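Local coordinates for protein K5 lyase (Enterobacteria phage k1-5, PDB 2X3H) that cleaves the K5 capsular polysaccharide, a glycosaminoglycan, by a lyase mechanism, and is built as a three-chain, tail-spike-like phage enzyme, at residues E47-L50 with S55-E58; A353-T358 with T383-E388. All blocks are in the same frame, centred on the assembly; numbering follows the deposited sequence.

Contact 1 (E47-L50 with S55-E58); sequences EGIL and SLYE
E47 lays its carboxylate over one face of the Y57 ring, the two planes only 13° apart. OE2 of E47 makes the closest approach, 3.4 Å from CD1 of Y57, while CG of E47 packs beside CB of Y57. The bend at chi2 of E47 (91°) turns the carboxylate onto the ring, so that both side chains run alongside in the same direction.

Two contacts converge on the carbonyl oxygen of I49. The amide N of L56 donates to O of I49 over 2.7 Å in a nearly straight bond (167°). The same oxygen receives a CA-H...O contact, 3.3 Å from CA of S55. A separate bond lies within 55-58, where S55 is the N-cap of the helix that follows: its OG accepts from N of E58 at 3.1 Å.

Apolar packing joins I49 and L56, which lie side by side, CG2 of I49 3.9 Å from CD2 of L56.

L50 and S55 form an antiparallel non-hydrogen-bonded pair in the short hairpin of strands 50-51 and 54-55, which leads directly into helix 56-63. At the trimer interface I49 packs on I49 of both other subunits, L56 on L56 of the third and L60 of the second, and the Y57 ring meets H51 of the third subunit beside the helix start.

Contact 2 (A353-T358 with T383-E388); sequences ARFIGT and TRNFVE
The flat ring of F355 carries N385 over one face, and V387 reaches it obliquely, in the interior of a right-handed parallel beta-helix. CB of N385 makes a CH-pi contact 4.1 Å from the centroid of the F355 ring, 23° off the normal and away from the ring centre. The amide plane of N385 is inclined by 28° to the ring, and its CG comes within 3.6 Å of CD2 of F355; the amide leans over the CD2 side of the ring, the two side chains running in opposing directions. V387 supplies one methyl: CG2 sits 3.5 Å from CE1 of F355 and equally near CZ. With CG1 anti to the backbone N (chi1 171°), CG2 lies beside that nitrogen and is the branch that meets the ring.

No direct hydrogen bond joins 353-358 to 383-388; all three touching side chains are buried. Strand 376-378 pairs with 349-355 and strand 363-369 with 386-389, so the contact bridges two walls of the beta-helix, between successive coils. The F378 ring meets that of F355, and I376 touches V387. R354 forms a salt bridge with E379.

Beyond the end of strand 349-355 and ahead of strand 386-389, a water links the two segments: it donates to O of T358 at 2.8 Å and accepts from OG1 of T383 at 2.7 Å.

From the N terminus, contact 1 comes first, over just four intervening residues, and brings the loop before strand 50-51 against the start of helix 56-63, closing round the first hairpin. The chain then runs through the successive coils of the beta-helix before contact 2 opens. That contact closes a loop of 24 residues, which includes strands 363-369 and 376-378, and ties a wall strand of one coil to a different wall in the next. The two loops follow in series, without nesting or crossing. Their centres are 74 Å apart and their nearest atoms about 61 Å. Both pack on the second subunit: contact 1 through I49, L50 and L56, contact 2 through R384 and F386.

Contact 1 (E47-L50 with S55-E58)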
# COMPACT_ATOMS: atom_id res chain seq x y z
N GLU A 47 -16.35 -60.18 10.24
CA GLU A 47 -17.74 -60.25 10.70
C GLU A 47 -17.87 -61.09 11.96
O GLU A 47 -18.83 -60.94 12.73
CB GLU A 47 -18.67 -60.83 9.63
CG GLU A 47 -19.02 -59.89 8.49
CD GLU A 47 -18.05 -60.00 7.32
OE1 GLU A 47 -16.98 -60.64 7.48
OE2 GLU A 47 -18.36 -59.46 6.24
N GLY A 48 -16.91 -62.00 12.15
CA GLY A 48 -16.93 -62.97 13.24
C GLY A 48 -16.01 -62.62 14.39
O GLY A 48 -15.68 -63.48 15.21
N ILE A 49 -15.61 -61.35 14.47
CA ILE A 49 -14.73 -60.88 15.54
C ILE A 49 -15.34 -59.64 16.17
O ILE A 49 -15.98 -58.85 15.47
CB ILE A 49 -13.34 -60.51 14.96
CG1 ILE A 49 -12.66 -61.76 14.36
CG2 ILE A 49 -12.46 -59.82 16.00
CD1 ILE A 49 -11.49 -61.40 13.42
N LEU A 50 -15.17 -59.46 17.49
CA LEU A 50 -15.72 -58.30 18.20
C LEU A 50 -14.67 -57.24 18.55
O LEU A 50 -13.53 -57.57 18.90
CB LEU A 50 -16.41 -58.75 19.50
CG LEU A 50 -17.67 -59.59 19.34
CD1 LEU A 50 -18.03 -60.23 20.68
CD2 LEU A 50 -18.84 -58.77 18.79
N SER A 55 -19.24 -55.78 15.80
CA SER A 55 -18.34 -56.60 15.00
C SER A 55 -17.19 -55.74 14.52
O SER A 55 -17.36 -54.54 14.25
CB SER A 55 -19.06 -57.25 13.82
OG SER A 55 -19.28 -56.30 12.80
N LEU A 56 -16.02 -56.35 14.39
CA LEU A 56 -14.88 -55.66 13.86
C LEU A 56 -15.16 -55.18 12.44
O LEU A 56 -14.70 -54.12 12.04
CB LEU A 56 -13.66 -56.58 13.89
CG LEU A 56 -12.38 -56.04 13.26
CD1 LEU A 56 -11.97 -54.70 13.87
CD2 LEU A 56 -11.28 -57.09 13.43
N TYR A 57 -15.91 -55.98 11.68
CA TYR A 57 -16.25 -55.59 10.31
C TYR A 57 -16.93 -54.23 10.31
O TYR A 57 -16.55 -53.35 9.54
CB TYR A 57 -17.16 -56.62 9.64
CG TYR A 57 -17.64 -56.16 8.29
CD1 TYR A 57 -16.94 -56.49 7.14
CD2 TYR A 57 -18.77 -55.37 8.17
CE1 TYR A 57 -17.36 -56.06 5.90
CE2 TYR A 57 -19.20 -54.93 6.93
CZ TYR A 57 -18.50 -55.28 5.81
OH TYR A 57 -18.94 -54.84 4.58
N GLU A 58 -17.93 -54.06 11.16
CA GLU A 58 -18.71 -52.83 11.18
C GLU A 58 -17.88 -51.68 11.74
O GLU A 58 -17.95 -50.56 11.22
CB GLU A 58 -20.02 -53.01 11.95
CG GLU A 58 -21.09 -53.82 11.18
CD GLU A 58 -21.41 -53.25 9.79
OE1 GLU A 58 -21.24 -52.02 9.57
OE2 GLU A 58 -21.86 -54.04 8.92

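Contact 2 (A353-T358 with T383-E388)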
# COMPACT_ATOMS: atom_id res chain seq x y z
N ALA A 353 1.89 2.91 -17.52
CA ALA A 353 0.44 3.05 -17.33
C ALA A 353 -0.17 3.49 -18.66
O ALA A 353 0.26 4.49 -19.24
CB ALA A 353 0.15 4.09 -16.24
N ARG A 354 -1.16 2.73 -19.12
CA ARG A 354 -1.82 3.01 -20.39
C ARG A 354 -3.30 3.21 -20.15
O ARG A 354 -3.96 2.33 -19.59
CB ARG A 354 -1.60 1.84 -21.37
CG ARG A 354 -2.30 2.02 -22.70
CD ARG A 354 -1.92 0.90 -23.68
NE ARG A 354 -2.57 1.05 -24.98
CZ ARG A 354 -2.29 0.30 -26.04
NH1 ARG A 354 -1.36 -0.66 -25.98
NH2 ARG A 354 -2.95 0.51 -27.18
N PHE A 355 -3.81 4.37 -20.56
CA PHE A 355 -5.21 4.73 -20.35
C PHE A 355 -5.91 4.59 -21.67
O PHE A 355 -5.77 5.41 -22.58
CB PHE A 355 -5.30 6.14 -19.75
CG PHE A 355 -4.59 6.25 -18.41
CD1 PHE A 355 -3.24 6.54 -18.36
CD2 PHE A 355 -5.27 6.01 -17.22
CE1 PHE A 355 -2.58 6.60 -17.12
CE2 PHE A 355 -4.62 6.08 -16.00
CZ PHE A 355 -3.27 6.37 -15.95
N ILE A 356 -6.66 3.49 -21.77
CA ILE A 356 -7.20 3.03 -23.04
C ILE A 356 -8.55 3.66 -23.35
O ILE A 356 -9.42 3.73 -22.50
CB ILE A 356 -7.43 1.50 -23.00
CG1 ILE A 356 -6.11 0.77 -22.77
CG2 ILE A 356 -8.15 1.02 -24.26
CD1 ILE A 356 -6.28 -0.73 -22.52
N GLY A 357 -8.71 4.09 -24.59
CA GLY A 357 -10.03 4.53 -25.05
C GLY A 357 -10.58 5.69 -24.25
O GLY A 357 -9.96 6.75 -24.20
N THR A 358 -11.75 5.48 -23.63
CA THR A 358 -12.39 6.55 -22.87
C THR A 358 -12.07 6.49 -21.37
O THR A 358 -12.74 7.13 -20.55
CB THR A 358 -13.93 6.53 -23.03
OG1 THR A 358 -14.44 5.25 -22.63
CG2 THR A 358 -14.32 6.81 -24.46
N THR A 383 -9.77 10.94 -20.21
CA THR A 383 -9.94 12.22 -19.49
C THR A 383 -9.79 12.07 -17.98
O THR A 383 -10.08 11.02 -17.42
CB THR A 383 -11.35 12.83 -19.76
OG1 THR A 383 -12.37 11.95 -19.26
CG2 THR A 383 -11.57 13.06 -21.25
N ARG A 384 -9.35 13.15 -17.33
CA ARG A 384 -9.33 13.24 -15.86
C ARG A 384 -8.52 12.13 -15.19
O ARG A 384 -8.80 11.74 -14.05
CB ARG A 384 -10.77 13.31 -15.29
CG ARG A 384 -11.52 14.57 -15.69
CD ARG A 384 -12.79 14.70 -14.84
NE ARG A 384 -12.40 15.28 -13.56
CZ ARG A 384 -13.12 15.36 -12.47
NH1 ARG A 384 -14.33 14.80 -12.39
NH2 ARG A 384 -12.59 15.97 -11.41
N ASN A 385 -7.50 11.61 -15.89
CA ASN A 385 -6.57 10.64 -15.27
C ASN A 385 -5.36 11.36 -14.68
O ASN A 385 -4.76 12.20 -15.35
CB ASN A 385 -6.13 9.60 -16.30
CG ASN A 385 -7.30 8.93 -16.98
OD1 ASN A 385 -7.57 9.17 -18.18
ND2 ASN A 385 -8.02 8.10 -16.23
N PHE A 386 -5.02 11.04 -13.43
CA PHE A 386 -3.92 11.68 -12.71
C PHE A 386 -2.84 10.66 -12.45
O PHE A 386 -3.10 9.62 -11.82
CB PHE A 386 -4.45 12.28 -11.39
CG PHE A 386 -3.39 12.85 -10.49
CD1 PHE A 386 -2.33 13.59 -11.01
CD2 PHE A 386 -3.48 12.67 -9.12
CE1 PHE A 386 -1.36 14.13 -10.16
CE2 PHE A 386 -2.52 13.22 -8.27
CZ PHE A 386 -1.46 13.94 -8.80
N VAL A 387 -1.64 10.94 -12.96
CA VAL A 387 -0.50 10.03 -12.78
C VAL A 387 0.55 10.73 -11.93
O VAL A 387 0.98 11.84 -12.27
CB VAL A 387 0.14 9.60 -14.13
CG1 VAL A 387 1.44 8.84 -13.89
CG2 VAL A 387 -0.84 8.75 -14.94
N GLU A 388 0.94 10.09 -10.83
CA GLU A 388 2.09 10.55 -10.05
C GLU A 388 3.27 9.65 -10.32
O GLU A 388 3.27 8.48 -9.96
CB GLU A 388 1.77 10.54 -8.55
CG GLU A 388 0.76 11.57 -8.15
CD GLU A 388 0.84 11.87 -6.68
OE1 GLU A 388 0.32 11.06 -5.88
OE2 GLU A 388 1.46 12.90 -6.33
O HOH W 1 -12.98 9.91 -20.99